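Local coordinates for divalent ion tolerance protein CutA1 (Ehrlichia chaffeensis, PDB 4IYQ), which probably binds copper ions, as a trimeric member of the CutA family associated with tolerance to divalent metal ions, at residues Y35-R40 / I97-T102. Residues are numbered along the deposited sequence; the frame is centred on the assembly and turned at random.
Sequences YEDAYR and IHPYDT
Arg40 of helix 35-47 reaches across to the C-terminal end of helix 87-97, where its guanidinium group grips the carbonyl oxygen of Ile97. The two helices lie on one side of the antiparallel sheet in the ferredoxin-like alpha/beta fold of the CutA1 family, and this surface contact joins the start of the first to the loop that leads from the second into strand 105-108.

The polar link is one direct hydrogen bond, NH1 of Arg40 to O of Ile97 at 3.1 Å, with an N-H...O angle of 155°. The oxygen lies at the edge of the guanidinium and in its plane, whereas the donor is tilted 25° from the carbonyl plane. With CG anti to the backbone N (chi1 169°) and the chain extended as far as NE, the arginine spans the gap between the helices. A water accepts from Arg40 NH2 at 2.7 Å and returns a weak bond to the same carbonyl, so NH2 is linked to it only indirectly. The positive charge there would probably suit the helix dipole.

Van der Waals contacts are sparse. NH1 of Arg40 passes CB of Ile97, whose side chain makes nonpolar contacts with Ile41 and Ile44. Farther along the loop, CG of Pro99 lies 3.9 Å from OD1 of Asp37, while OD2 of that carboxylate is hydrogen-bonded to Thr34 OG1.

Within the loop, ND1 of His98 accepts a hydrogen bond from the backbone N-H of Tyr100 at 3.1 Å (N to ND1), the donor lying essentially in the imidazole plane.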
loop_
_atom_site.group_PDB
_atom_site.type_symbol
_atom_site.label_atom_id
_atom_site.label_comp_id
_atom_site.label_asym_id
_atom_site.label_seq_id
_atom_site.Cartn_x
_atom_site.Cartn_y
_atom_site.Cartn_z
ATOM N N TYR A 35 12.928 3.065 -12.626
ATOM C CA TYR A 35 13.177 1.791 -11.959
ATOM C C TYR A 35 14.597 1.720 -11.391
ATOM O O TYR A 35 14.794 1.243 -10.274
ATOM C CB TYR A 35 12.937 0.614 -12.917
ATOM C CG TYR A 35 13.291 -0.729 -12.318
ATOM C CD1 TYR A 35 12.391 -1.401 -11.482
ATOM C CD2 TYR A 35 14.521 -1.330 -12.580
ATOM C CE1 TYR A 35 12.715 -2.630 -10.919
ATOM C CE2 TYR A 35 14.853 -2.554 -12.017
ATOM C CZ TYR A 35 13.944 -3.197 -11.190
ATOM O OH TYR A 35 14.262 -4.412 -10.638
ATOM N N GLU A 36 15.577 2.195 -12.156
ATOM C CA GLU A 36 16.978 2.131 -11.742
ATOM C C GLU A 36 17.197 2.869 -10.425
ATOM O O GLU A 36 17.884 2.369 -9.537
ATOM C CB GLU A 36 17.898 2.704 -12.835
ATOM N N ASP A 37 16.578 4.038 -10.285
ATOM C CA ASP A 37 16.642 4.789 -9.037
ATOM C C ASP A 37 16.113 3.969 -7.856
ATOM O O ASP A 37 16.703 3.986 -6.768
ATOM C CB ASP A 37 15.850 6.091 -9.154
ATOM C CG ASP A 37 16.539 7.121 -10.033
ATOM O OD1 ASP A 37 17.715 7.460 -9.770
ATOM O OD2 ASP A 37 15.897 7.596 -10.993
ATOM N N ALA A 38 15.004 3.258 -8.076
ATOM C CA ALA A 38 14.386 2.442 -7.027
ATOM C C ALA A 38 15.275 1.260 -6.647
ATOM O O ALA A 38 15.427 0.926 -5.471
ATOM C CB ALA A 38 13.025 1.955 -7.465
ATOM N N TYR A 39 15.881 0.638 -7.648
ATOM C CA TYR A 39 16.751 -0.492 -7.383
ATOM C C TYR A 39 17.947 0.001 -6.582
ATOM O O TYR A 39 18.349 -0.616 -5.595
ATOM C CB TYR A 39 17.215 -1.161 -8.683
ATOM C CG TYR A 39 17.838 -2.508 -8.468
ATOM C CD1 TYR A 39 17.051 -3.650 -8.330
ATOM C CD2 TYR A 39 19.216 -2.650 -8.372
ATOM C CE1 TYR A 39 17.627 -4.909 -8.123
ATOM C CE2 TYR A 39 19.802 -3.895 -8.161
ATOM C CZ TYR A 39 19.002 -5.015 -8.038
ATOM O OH TYR A 39 19.586 -6.242 -7.829
ATOM N N ARG A 40 18.480 1.145 -6.990
ATOM C CA ARG A 40 19.657 1.704 -6.355
ATOM C C ARG A 40 19.401 1.993 -4.871
ATOM O O ARG A 40 20.206 1.649 -4.011
ATOM C CB ARG A 40 20.095 2.971 -7.091
ATOM C CG ARG A 40 21.154 3.786 -6.364
ATOM C CD ARG A 40 21.612 4.986 -7.193
ATOM N NE ARG A 40 22.595 5.775 -6.457
ATOM C CZ ARG A 40 22.306 6.769 -5.626
ATOM N NH1 ARG A 40 21.042 7.143 -5.418
ATOM N NH2 ARG A 40 23.299 7.396 -5.009
ATOM N N ILE A 97 20.036 10.250 -0.417
ATOM C CA ILE A 97 20.424 9.655 -1.694
ATOM C C ILE A 97 19.364 9.763 -2.777
ATOM O O ILE A 97 19.620 9.396 -3.918
ATOM C CB ILE A 97 20.774 8.156 -1.535
ATOM C CG1 ILE A 97 19.507 7.335 -1.270
ATOM C CG2 ILE A 97 21.829 7.970 -0.450
ATOM C CD1 ILE A 97 19.751 5.896 -0.958
ATOM N N HIS A 98 18.188 10.278 -2.426
ATOM C CA HIS A 98 17.056 10.359 -3.357
ATOM C C HIS A 98 17.289 11.389 -4.468
ATOM O O HIS A 98 17.784 12.489 -4.218
ATOM C CB HIS A 98 15.782 10.709 -2.593
ATOM C CG HIS A 98 14.539 10.164 -3.214
ATOM N ND1 HIS A 98 13.999 10.682 -4.370
ATOM C CD2 HIS A 98 13.733 9.139 -2.846
ATOM C CE1 HIS A 98 12.910 10.002 -4.687
ATOM N NE2 HIS A 98 12.726 9.061 -3.780
ATOM N N PRO A 99 16.925 11.038 -5.702
ATOM C CA PRO A 99 17.023 11.995 -6.818
ATOM C C PRO A 99 16.163 13.250 -6.636
ATOM O O PRO A 99 16.565 14.333 -7.066
ATOM C CB PRO A 99 16.536 11.185 -8.027
ATOM C CG PRO A 99 15.836 9.958 -7.447
ATOM C CD PRO A 99 16.506 9.693 -6.134
ATOM N N TYR A 100 15.011 13.117 -5.984
ATOM C CA TYR A 100 14.136 14.266 -5.746
ATOM C C TYR A 100 14.633 15.109 -4.578
ATOM O O TYR A 100 15.105 14.573 -3.577
ATOM C CB TYR A 100 12.693 13.823 -5.449
ATOM C CG TYR A 100 11.941 13.138 -6.577
ATOM C CD1 TYR A 100 12.283 13.343 -7.908
ATOM C CD2 TYR A 100 10.877 12.275 -6.296
ATOM C CE1 TYR A 100 11.587 12.703 -8.935
ATOM C CE2 TYR A 100 10.174 11.633 -7.311
ATOM C CZ TYR A 100 10.531 11.853 -8.626
ATOM O OH TYR A 100 9.831 11.216 -9.628
ATOM N N ASP A 101 14.483 16.424 -4.693
ATOM C CA ASP A 101 14.746 17.329 -3.576
ATOM C C ASP A 101 13.713 17.140 -2.483
ATOM O O ASP A 101 14.034 17.163 -1.299
ATOM C CB ASP A 101 14.726 18.787 -4.041
ATOM C CG ASP A 101 15.848 19.102 -4.992
ATOM O OD1 ASP A 101 15.565 19.637 -6.087
ATOM O OD2 ASP A 101 17.013 18.809 -4.647
ATOM N N THR A 102 12.464 16.957 -2.893
ATOM C CA THR A 102 11.386 16.711 -1.955
ATOM C C THR A 102 10.726 15.368 -2.225
ATOM O O THR A 102 9.680 15.305 -2.860
ATOM C CB THR A 102 10.323 17.803 -2.022
ATOM O OG1 THR A 102 10.964 19.083 -1.969
ATOM C CG2 THR A 102 9.336 17.656 -0.849
HETATM O O HOH W 1 22.896 9.863 -4.052
#